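PDB 4ZRX: F5/8 type C domain protein from Bacteroides ovatus, which probably hydrolyses alpha-L-fucosides, being a putative alpha-L-fucosidase in which a TIM-barrel domain is joined to an F5/8 type C domain likely to bind carbohydrate. Local coordinates for residues N473-R477 / S478-Q482; K346-A349 / D350-Q354; P147-R150 / N151-C154; V198-W201 / D202-Y205. One frame throughout, in Å; residues are numbered along the deposited sequence.

Contact 1: residues N473-R477 / S478-Q482; sequences NNLPR and SGWKQ
W480 N donates to R477 O over 2.8 Å, closing a tight turn of 3-10 type; one residue earlier, G479 N makes only a weak bond to P476 O. The turn folds the indole of W480 back under the backbone that precedes it. With CG anti to its own carbonyl carbon (chi1 -54°), the ring lies beneath R477, whose CA stands 3.5 Å from the centroid of the five-membered ring and almost on its normal, a CH-pi contact. From there the R477 chain runs extended alongside the indole, with NE 3.7 Å from W480 CH2, but the guanidinium is turned steeply against the ring and does not stack on it. N473 meets the indole differently: OD1 lies at the ring edge, 3.4 Å from W480 CZ2, with the amide perpendicular to the ring. Both polar atoms of the amide are bonded: ND2 donates to L475 O (3.0 Å) and OD1 accepts from V582 N. R477 ends in a bond to I580 O and a salt bridge to E470. In this probable beta-sandwich domain, W480 packs on I490 and L492 of strand 488-492, while L475 packs on L492 as well and reaches V582 and V584 of strand 580-584.

Contact 2: residues K346-A349 / D350-Q354; sequences KEFA and DYRQQ. With EDO (1,2-ethanediol), chain G.
Over one face of the F348 ring stands NH1 of R352, 3.2 Å above the plane and over its centre. The two flat groups are nearly perpendicular, at 80°, so the arginine meets the phenyl face with its edge. This is a cation-pi contact, with R352 CZ 4.4 Å from the F348 centroid and close to the ring normal. A349 CA lies over one face of the guanidinium. At another part of its rim, NE donates to O2 of a 1,2-ethanediol molecule at 2.8 Å, in a nearly straight bond; the diol probably comes from the crystallisation liquor. R352 NH2 has its own partner in A87 O, so each nitrogen has its own neighbour, which probably limits rotation of the group, though the diol's share may hold only in the crystal. A bend at chi3 (-47°) turns the arginine back toward F348, one helical turn earlier. Beneath the pair, R352 N donates to F348 O over 3.0 Å. The buried phenyl ring also packs on L308 and Y315 of helix 308-316. The arrangement is an i to i+4 aromatic-arginine pair on an alpha-helix, here helix 339-356, which follows strand 324-328 of the TIM barrel.

Contact 3: residues P147-R150 / N151-C154; sequences PWDR and NAEC
D149 OD1 takes two backbone N-H groups at once, from N151 and A152, each at 2.9 Å. The two donors come from different directions: N151 N approaches almost end-on to the C-O bond, whereas A152 N comes from 55° above the carboxylate plane, in the straighter bond of the two. CG lies anti to the D149 backbone N (chi1 -172°), which swings the carboxylate over the following residues and sets the A152 methyl against it, CB being 3.6 Å from D149 CG. A water closes the turn a second way, donating to D149 O at 2.8 Å and to A152 O at 2.7 Å. The bond from N151 N makes this an Asx turn, which bends the loop between strand 140-145 and helix 158-174 of the barrel. In TIM-barrel enzymes the loops that follow the strands surround the active site, so this one probably borders it. The second carboxylate oxygen, OD2, forms a salt bridge with K97, at the end of strand 91-97, which probably helps to set the orientation of the carboxylate. N151 is tied by ND2 to G63 O. Further out, R150 folds over W148, its CG 3.4 Å above the indole plane. That indole is held by a hydrogen bond from NE1 to E190 and by an edge-to-face meeting with W60, while H99 and Y155 also touch the ring.

Contact 4: residues V198-W201 / D202-Y205; sequences VYDW and DAFY
W201 and F204 turn their rings steeply against each other, with planes at 79° and centroids 5.5 Å apart, and meet obliquely. Their closest atoms are W201 CE3 and F204 CD2, at 3.5 Å, and W201 CZ3 lies in the plane of the phenyl at its edge. F204 CG is anti to its carbonyl carbon (chi1 -56°), which carries the ring back over the start of the helix, where D200 O sits above one face, 3.1 Å from F204 CD1. The same carbonyl oxygen accepts from F204 N in the carbonyl plane, so backbone bond and ring contact share one atom. On the indole, Y199 CB lies over one face, 3.4 Å above the plane, and also touches the phenyl at CE2. D200 is the N-cap: its OD1 accepts from A203 N at 3.1 Å, the donor standing well above the carboxylate plane, and the A203 methyl packs on the carboxylate carbon. A negative group here probably also interacts favourably with the helix dipole. The cap residue is also the centre of an inverse gamma turn, marked by a weak bond from W201 N to Y199 O. F204 leans on F165 and I166 of helix 158-174, whose N162 takes the D200 N-H, while W201 faces M217 of strand 216-219, so the start of helix 201-211 is packed against both.

Overall arrangement
Contacts 2, 3 and 4 belong to the fucosidase domain; contact 1 lies in the F5/8 type C domain, its centre about 59 Å from that of contact 4. Contacts 1 and 4 are surface contacts that each bury one aromatic residue, whereas contacts 2 and 3 are partly buried. Contact 2 lies wholly within a helix, contact 4 opens one, contact 1 leads into a strand and contact 3 is all loop. Ring contacts combine with backbone bonds in 1, 2 and 4, while 3 depends on a carboxylate, backbone N-H groups and water. Contacts 3 and 4 touch, Y199 OH lying 3.3 Å from P147 C, and both pack on helix 158-174.

Contact 1: residues N473-R477 / S478-Q482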
loop_
_atom_site.group_PDB
_atom_site.type_symbol
_atom_site.label_atom_id
_atom_site.label_comp_id
_atom_site.label_asym_id
_atom_site.label_seq_id
_atom_site.Cartn_x
_atom_site.Cartn_y
_atom_site.Cartn_z
ATOM N N ASN A 473 -21.420 18.890 -9.766
ATOM C CA ASN A 473 -21.432 19.947 -8.742
ATOM C C ASN A 473 -20.238 20.833 -8.974
ATOM O O ASN A 473 -19.090 20.343 -8.917
ATOM C CB ASN A 473 -21.368 19.371 -7.332
ATOM C CG ASN A 473 -21.433 20.460 -6.243
ATOM O OD1 ASN A 473 -22.393 21.229 -6.188
ATOM N ND2 ASN A 473 -20.435 20.515 -5.375
ATOM N N ASN A 474 -20.473 22.116 -9.241
ATOM C CA ASN A 474 -19.369 23.047 -9.467
ATOM C C ASN A 474 -19.311 24.176 -8.437
ATOM O O ASN A 474 -18.594 25.145 -8.632
ATOM C CB ASN A 474 -19.417 23.605 -10.893
ATOM C CG ASN A 474 -20.574 24.565 -11.099
ATOM O OD1 ASN A 474 -21.480 24.668 -10.236
ATOM N ND2 ASN A 474 -20.562 25.264 -12.228
ATOM N N LEU A 475 -20.047 24.030 -7.338
ATOM C CA LEU A 475 -19.973 24.965 -6.204
ATOM C C LEU A 475 -19.467 24.167 -4.994
ATOM O O LEU A 475 -20.234 23.373 -4.413
ATOM C CB LEU A 475 -21.346 25.596 -5.903
ATOM C CG LEU A 475 -21.300 26.786 -4.922
ATOM C CD1 LEU A 475 -20.496 27.950 -5.495
ATOM C CD2 LEU A 475 -22.713 27.252 -4.616
ATOM N N PRO A 476 -18.172 24.356 -4.628
ATOM C CA PRO A 476 -17.627 23.468 -3.582
ATOM C C PRO A 476 -18.460 23.563 -2.297
ATOM O O PRO A 476 -18.888 24.665 -1.909
ATOM C CB PRO A 476 -16.188 23.985 -3.359
ATOM C CG PRO A 476 -15.826 24.735 -4.618
ATOM C CD PRO A 476 -17.138 25.246 -5.212
ATOM N N ARG A 477 -18.710 22.413 -1.673
ATOM C CA ARG A 477 -19.567 22.371 -0.482
ATOM C C ARG A 477 -18.920 23.009 0.747
ATOM O O ARG A 477 -19.626 23.314 1.716
ATOM C CB ARG A 477 -19.968 20.938 -0.131
ATOM C CG ARG A 477 -20.673 20.236 -1.259
ATOM C CD ARG A 477 -21.347 18.974 -0.822
ATOM N NE ARG A 477 -21.937 18.327 -1.991
ATOM C CZ ARG A 477 -21.267 17.633 -2.925
ATOM N NH1 ARG A 477 -19.929 17.455 -2.837
ATOM N NH2 ARG A 477 -21.940 17.104 -3.960
ATOM N N SER A 478 -17.589 23.206 0.707
ATOM C CA SER A 478 -16.877 23.957 1.746
ATOM C C SER A 478 -17.474 25.351 2.041
ATOM O O SER A 478 -17.307 25.873 3.133
ATOM C CB SER A 478 -15.411 24.128 1.368
ATOM O OG SER A 478 -15.275 25.051 0.292
ATOM N N GLY A 479 -18.109 25.964 1.053
ATOM C CA GLY A 479 -18.831 27.212 1.249
ATOM C C GLY A 479 -20.277 27.040 1.717
ATOM O O GLY A 479 -20.921 28.038 2.030
ATOM N N TRP A 480 -20.814 25.809 1.735
ATOM C CA TRP A 480 -22.237 25.592 2.110
ATOM C C TRP A 480 -22.381 25.451 3.594
ATOM O O TRP A 480 -21.432 25.106 4.267
ATOM C CB TRP A 480 -22.866 24.323 1.493
ATOM C CG TRP A 480 -22.778 24.171 0.007
ATOM C CD1 TRP A 480 -22.108 24.976 -0.883
ATOM C CD2 TRP A 480 -23.276 23.076 -0.746
ATOM N NE1 TRP A 480 -22.211 24.453 -2.164
ATOM C CE2 TRP A 480 -22.901 23.272 -2.093
ATOM C CE3 TRP A 480 -24.000 21.940 -0.415
ATOM C CZ2 TRP A 480 -23.247 22.373 -3.107
ATOM C CZ3 TRP A 480 -24.356 21.043 -1.437
ATOM C CH2 TRP A 480 -23.980 21.275 -2.751
ATOM N N LYS A 481 -23.589 25.695 4.094
ATOM C CA LYS A 481 -23.958 25.378 5.470
ATOM C C LYS A 481 -25.331 24.731 5.501
ATOM O O LYS A 481 -26.263 25.241 4.895
ATOM C CB LYS A 481 -23.956 26.654 6.341
ATOM C CG LYS A 481 -22.551 27.123 6.660
ATOM C CD LYS A 481 -22.470 28.566 7.124
ATOM C CE LYS A 481 -20.981 28.986 7.204
ATOM N NZ LYS A 481 -20.788 30.254 8.000
ATOM N N GLN A 482 -25.468 23.634 6.229
ATOM C CA GLN A 482 -26.762 22.980 6.393
ATOM C C GLN A 482 -27.614 23.757 7.363
ATOM O O GLN A 482 -27.223 23.946 8.495
ATOM C CB GLN A 482 -26.605 21.560 6.920
ATOM C CG GLN A 482 -27.943 20.844 7.164
ATOM C CD GLN A 482 -27.787 19.365 7.285
ATOM O OE1 GLN A 482 -28.284 18.744 8.226
ATOM N NE2 GLN A 482 -27.087 18.776 6.328
#

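Contact 2: residues K346-A349 / D350-Q354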
loop_
_atom_site.group_PDB
_atom_site.type_symbol
_atom_site.label_atom_id
_atom_site.label_comp_id
_atom_site.label_asym_id
_atom_site.label_seq_id
_atom_site.Cartn_x
_atom_site.Cartn_y
_atom_site.Cartn_z
ATOM N N LYS A 346 6.578 14.597 -3.437
ATOM C CA LYS A 346 7.193 15.679 -2.672
ATOM C C LYS A 346 6.344 16.019 -1.446
ATOM O O LYS A 346 6.868 16.197 -0.343
ATOM C CB LYS A 346 7.352 16.934 -3.521
ATOM C CG LYS A 346 8.413 16.723 -4.584
ATOM C CD LYS A 346 8.671 17.971 -5.446
ATOM C CE LYS A 346 9.764 17.714 -6.441
ATOM N NZ LYS A 346 9.704 18.727 -7.508
ATOM N N GLU A 347 5.050 16.130 -1.655
ATOM C CA GLU A 347 4.108 16.368 -0.534
ATOM C C GLU A 347 4.208 15.292 0.538
ATOM O O GLU A 347 4.159 15.592 1.719
ATOM C CB GLU A 347 2.687 16.473 -1.013
ATOM C CG GLU A 347 2.422 17.776 -1.799
ATOM C CD GLU A 347 1.075 17.764 -2.532
ATOM O OE1 GLU A 347 0.290 16.770 -2.402
ATOM O OE2 GLU A 347 0.788 18.795 -3.219
ATOM N N PHE A 348 4.317 14.038 0.106
ATOM C CA PHE A 348 4.384 12.909 1.013
ATOM C C PHE A 348 5.700 12.947 1.768
ATOM O O PHE A 348 5.743 12.737 2.980
ATOM C CB PHE A 348 4.173 11.669 0.172
ATOM C CG PHE A 348 4.174 10.337 0.900
ATOM C CD1 PHE A 348 3.635 10.172 2.185
ATOM C CD2 PHE A 348 4.620 9.197 0.222
ATOM C CE1 PHE A 348 3.595 8.938 2.777
ATOM C CE2 PHE A 348 4.626 7.953 0.828
ATOM C CZ PHE A 348 4.086 7.803 2.111
ATOM N N ALA A 349 6.796 13.211 1.045
ATOM C CA ALA A 349 8.105 13.301 1.678
ATOM C C ALA A 349 8.146 14.474 2.671
ATOM O O ALA A 349 8.681 14.349 3.756
ATOM C CB ALA A 349 9.234 13.458 0.634
ATOM N N ASP A 350 7.579 15.611 2.304
ATOM C CA ASP A 350 7.584 16.765 3.196
ATOM C C ASP A 350 6.760 16.459 4.450
ATOM O O ASP A 350 7.146 16.817 5.568
ATOM C CB ASP A 350 6.999 17.996 2.505
ATOM C CG ASP A 350 7.909 18.590 1.454
ATOM O OD1 ASP A 350 9.092 18.246 1.339
ATOM O OD2 ASP A 350 7.388 19.434 0.701
ATOM N N TYR A 351 5.634 15.759 4.289
ATOM C CA TYR A 351 4.807 15.386 5.442
ATOM C C TYR A 351 5.544 14.453 6.421
ATOM O O TYR A 351 5.516 14.675 7.629
ATOM C CB TYR A 351 3.512 14.770 4.980
ATOM C CG TYR A 351 2.617 14.429 6.119
ATOM C CD1 TYR A 351 1.949 15.413 6.788
ATOM C CD2 TYR A 351 2.494 13.118 6.577
ATOM C CE1 TYR A 351 1.159 15.107 7.898
ATOM C CE2 TYR A 351 1.707 12.807 7.655
ATOM C CZ TYR A 351 1.052 13.803 8.326
ATOM O OH TYR A 351 0.239 13.522 9.454
ATOM N N ARG A 352 6.176 13.434 5.899
ATOM C CA ARG A 352 6.979 12.529 6.750
ATOM C C ARG A 352 8.117 13.295 7.417
ATOM O O ARG A 352 8.376 13.077 8.591
ATOM C CB ARG A 352 7.506 11.393 5.965
ATOM C CG ARG A 352 6.396 10.498 5.376
ATOM C CD ARG A 352 6.909 9.147 5.001
ATOM N NE ARG A 352 8.158 9.259 4.239
ATOM C CZ ARG A 352 8.275 9.578 2.974
ATOM N NH1 ARG A 352 7.214 9.622 2.189
ATOM N NH2 ARG A 352 9.494 9.744 2.475
ATOM N N GLN A 353 8.809 14.138 6.665
ATOM C CA GLN A 353 9.923 14.875 7.250
ATOM C C GLN A 353 9.445 15.739 8.428
ATOM O O GLN A 353 10.079 15.768 9.476
ATOM C CB GLN A 353 10.681 15.743 6.216
ATOM C CG GLN A 353 12.023 16.417 6.798
ATOM C CD GLN A 353 11.873 17.696 7.683
ATOM O OE1 GLN A 353 12.726 17.977 8.568
ATOM N NE2 GLN A 353 10.824 18.474 7.466
ATOM N N GLN A 354 8.355 16.474 8.233
ATOM C CA GLN A 354 7.797 17.354 9.256
ATOM C C GLN A 354 7.344 16.536 10.464
ATOM O O GLN A 354 7.567 16.922 11.616
ATOM C CB GLN A 354 6.601 18.143 8.683
ATOM C CG GLN A 354 6.990 19.177 7.633
ATOM C CD GLN A 354 5.887 19.531 6.586
ATOM O OE1 GLN A 354 4.711 19.135 6.693
ATOM N NE2 GLN A 354 6.297 20.244 5.539
HETATM C C1 EDO G . 10.970 9.897 7.564
HETATM O O1 EDO G . 10.826 11.066 6.748
HETATM C C2 EDO G . 10.025 8.827 7.021
HETATM O O2 EDO G . 10.367 8.406 5.696
#

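Contact 3: residues P147-R150 / N151-C154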
loop_
_atom_site.group_PDB
_atom_site.type_symbol
_atom_site.label_atom_id
_atom_site.label_comp_id
_atom_site.label_asym_id
_atom_site.label_seq_id
_atom_site.Cartn_x
_atom_site.Cartn_y
_atom_site.Cartn_z
ATOM N N PRO A 147 8.097 -14.760 -13.349
ATOM C CA PRO A 147 8.140 -16.220 -13.639
ATOM C C PRO A 147 7.172 -16.577 -14.767
ATOM O O PRO A 147 7.590 -17.225 -15.720
ATOM C CB PRO A 147 7.763 -16.848 -12.289
ATOM C CG PRO A 147 8.192 -15.811 -11.296
ATOM C CD PRO A 147 7.892 -14.510 -11.903
ATOM N N TRP A 148 5.922 -16.102 -14.695
ATOM C CA TRP A 148 4.942 -16.362 -15.760
ATOM C C TRP A 148 5.351 -15.512 -16.992
ATOM O O TRP A 148 5.522 -14.298 -16.898
ATOM C CB TRP A 148 3.544 -15.957 -15.286
ATOM C CG TRP A 148 2.394 -16.167 -16.256
ATOM C CD1 TRP A 148 2.261 -17.140 -17.235
ATOM C CD2 TRP A 148 1.212 -15.394 -16.310
ATOM N NE1 TRP A 148 1.048 -16.993 -17.884
ATOM C CE2 TRP A 148 0.380 -15.948 -17.324
ATOM C CE3 TRP A 148 0.749 -14.285 -15.584
ATOM C CZ2 TRP A 148 -0.866 -15.398 -17.641
ATOM C CZ3 TRP A 148 -0.458 -13.741 -15.902
ATOM C CH2 TRP A 148 -1.272 -14.311 -16.928
ATOM N N ASP A 149 5.493 -16.171 -18.146
ATOM C CA ASP A 149 5.933 -15.505 -19.347
ATOM C C ASP A 149 4.981 -15.948 -20.462
ATOM O O ASP A 149 4.977 -17.113 -20.859
ATOM C CB ASP A 149 7.401 -15.878 -19.639
ATOM C CG ASP A 149 8.013 -15.100 -20.769
ATOM O OD1 ASP A 149 7.284 -14.798 -21.751
ATOM O OD2 ASP A 149 9.256 -14.788 -20.707
ATOM N N ARG A 150 4.189 -15.010 -20.962
ATOM C CA ARG A 150 3.172 -15.325 -21.927
ATOM C C ARG A 150 3.711 -15.239 -23.358
ATOM O O ARG A 150 2.958 -15.505 -24.281
ATOM C CB ARG A 150 2.017 -14.329 -21.778
ATOM C CG ARG A 150 1.384 -14.414 -20.380
ATOM C CD ARG A 150 0.300 -13.364 -20.228
ATOM N NE ARG A 150 -0.981 -13.849 -20.756
ATOM C CZ ARG A 150 -2.158 -13.240 -20.549
ATOM N NH1 ARG A 150 -2.249 -12.086 -19.929
ATOM N NH2 ARG A 150 -3.257 -13.807 -21.014
ATOM N N ASN A 151 4.950 -14.823 -23.552
ATOM C CA ASN A 151 5.530 -14.717 -24.896
ATOM C C ASN A 151 6.401 -15.908 -25.201
ATOM O O ASN A 151 6.305 -16.501 -26.287
ATOM C CB ASN A 151 6.362 -13.478 -25.030
ATOM C CG ASN A 151 7.078 -13.406 -26.378
ATOM O OD1 ASN A 151 8.221 -13.870 -26.542
ATOM N ND2 ASN A 151 6.371 -12.865 -27.369
ATOM N N ALA A 152 7.241 -16.289 -24.266
ATOM C CA ALA A 152 8.243 -17.305 -24.496
ATOM C C ALA A 152 7.630 -18.642 -24.949
ATOM O O ALA A 152 6.820 -19.251 -24.247
ATOM C CB ALA A 152 9.107 -17.515 -23.272
ATOM N N GLU A 153 8.087 -19.124 -26.111
ATOM C CA GLU A 153 7.551 -20.350 -26.651
ATOM C C GLU A 153 7.806 -21.508 -25.704
ATOM O O GLU A 153 7.002 -22.422 -25.638
ATOM C CB GLU A 153 8.218 -20.631 -27.994
ATOM C CG GLU A 153 7.763 -21.879 -28.714
ATOM C CD GLU A 153 8.485 -22.065 -30.054
ATOM O OE1 GLU A 153 9.418 -21.252 -30.359
ATOM O OE2 GLU A 153 8.131 -23.018 -30.801
ATOM N N CYS A 154 8.931 -21.467 -24.976
ATOM C CA CYS A 154 9.317 -22.604 -24.150
ATOM C C CYS A 154 8.628 -22.599 -22.791
ATOM O O CYS A 154 8.822 -23.541 -22.032
ATOM C CB CYS A 154 10.840 -22.700 -23.998
ATOM S SG CYS A 154 11.562 -21.334 -23.003
HETATM O O HOH W 1 4.497 -18.294 -23.319
#

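Contact 4: residues V198-W201 / D202-Y205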
loop_
_atom_site.group_PDB
_atom_site.type_symbol
_atom_site.label_atom_id
_atom_site.label_comp_id
_atom_site.label_asym_id
_atom_site.label_seq_id
_atom_site.Cartn_x
_atom_site.Cartn_y
_atom_site.Cartn_z
ATOM N N VAL A 198 6.614 -25.971 -14.132
ATOM C CA VAL A 198 7.102 -26.375 -12.813
ATOM C C VAL A 198 8.421 -25.676 -12.685
ATOM O O VAL A 198 9.405 -26.022 -13.354
ATOM C CB VAL A 198 7.242 -27.923 -12.680
ATOM C CG1 VAL A 198 7.790 -28.304 -11.332
ATOM C CG2 VAL A 198 5.871 -28.583 -12.937
ATOM N N TYR A 199 8.431 -24.644 -11.847
ATOM C CA TYR A 199 9.601 -23.813 -11.700
ATOM C C TYR A 199 10.684 -24.465 -10.839
ATOM O O TYR A 199 10.378 -25.034 -9.796
ATOM C CB TYR A 199 9.190 -22.534 -11.026
ATOM C CG TYR A 199 8.187 -21.719 -11.787
ATOM C CD1 TYR A 199 8.596 -20.904 -12.823
ATOM C CD2 TYR A 199 6.838 -21.746 -11.459
ATOM C CE1 TYR A 199 7.686 -20.131 -13.520
ATOM C CE2 TYR A 199 5.903 -20.938 -12.145
ATOM C CZ TYR A 199 6.374 -20.117 -13.178
ATOM O OH TYR A 199 5.503 -19.325 -13.869
ATOM N N ASP A 200 11.948 -24.282 -11.217
ATOM C CA ASP A 200 13.080 -24.724 -10.393
ATOM C C ASP A 200 13.517 -23.568 -9.506
ATOM O O ASP A 200 14.566 -22.954 -9.685
ATOM C CB ASP A 200 14.241 -25.211 -11.271
ATOM C CG ASP A 200 15.291 -25.985 -10.477
ATOM O OD1 ASP A 200 15.338 -25.905 -9.236
ATOM O OD2 ASP A 200 16.095 -26.662 -11.143
ATOM N N TRP A 201 12.677 -23.287 -8.531
ATOM C CA TRP A 201 12.893 -22.183 -7.590
ATOM C C TRP A 201 14.199 -22.300 -6.852
ATOM O O TRP A 201 14.882 -21.309 -6.598
ATOM C CB TRP A 201 11.757 -22.148 -6.560
ATOM C CG TRP A 201 10.416 -21.841 -7.091
ATOM C CD1 TRP A 201 9.351 -22.624 -7.002
ATOM C CD2 TRP A 201 9.972 -20.638 -7.773
ATOM N NE1 TRP A 201 8.266 -22.062 -7.620
ATOM C CE2 TRP A 201 8.606 -20.828 -8.081
ATOM C CE3 TRP A 201 10.580 -19.462 -8.140
ATOM C CZ2 TRP A 201 7.833 -19.875 -8.729
ATOM C CZ3 TRP A 201 9.800 -18.486 -8.802
ATOM C CH2 TRP A 201 8.464 -18.722 -9.105
ATOM N N ASP A 202 14.616 -23.531 -6.546
ATOM C CA ASP A 202 15.875 -23.701 -5.839
ATOM C C ASP A 202 17.052 -23.301 -6.709
ATOM O O ASP A 202 17.947 -22.585 -6.238
ATOM C CB ASP A 202 16.009 -25.128 -5.270
ATOM C CG ASP A 202 17.257 -25.278 -4.435
ATOM O OD1 ASP A 202 17.447 -24.540 -3.422
ATOM O OD2 ASP A 202 18.082 -26.091 -4.827
ATOM N N ALA A 203 17.028 -23.657 -7.992
ATOM C CA ALA A 203 18.101 -23.240 -8.888
ATOM C C ALA A 203 18.106 -21.740 -9.080
ATOM O O ALA A 203 19.177 -21.138 -9.208
ATOM C CB ALA A 203 18.026 -23.978 -10.241
ATOM N N PHE A 204 16.920 -21.123 -9.102
ATOM C CA PHE A 204 16.848 -19.672 -9.225
ATOM C C PHE A 204 17.485 -19.080 -7.988
ATOM O O PHE A 204 18.230 -18.082 -8.047
ATOM C CB PHE A 204 15.415 -19.138 -9.323
ATOM C CG PHE A 204 14.564 -19.720 -10.443
ATOM C CD1 PHE A 204 15.106 -20.482 -11.487
ATOM C CD2 PHE A 204 13.200 -19.436 -10.472
ATOM C CE1 PHE A 204 14.292 -20.998 -12.487
ATOM C CE2 PHE A 204 12.375 -19.944 -11.451
ATOM C CZ PHE A 204 12.933 -20.759 -12.476
ATOM N N TYR A 205 17.181 -19.667 -6.844
ATOM C CA TYR A 205 17.773 -19.159 -5.589
ATOM C C TYR A 205 19.276 -19.311 -5.527
ATOM O O TYR A 205 19.985 -18.422 -5.044
ATOM C CB TYR A 205 17.102 -19.814 -4.359
ATOM C CG TYR A 205 17.352 -19.092 -3.020
ATOM C CD1 TYR A 205 17.683 -17.737 -2.953
ATOM C CD2 TYR A 205 17.238 -19.791 -1.840
ATOM C CE1 TYR A 205 17.872 -17.097 -1.698
ATOM C CE2 TYR A 205 17.480 -19.205 -0.611
ATOM C CZ TYR A 205 17.784 -17.861 -0.546
ATOM O OH TYR A 205 17.984 -17.261 0.685
#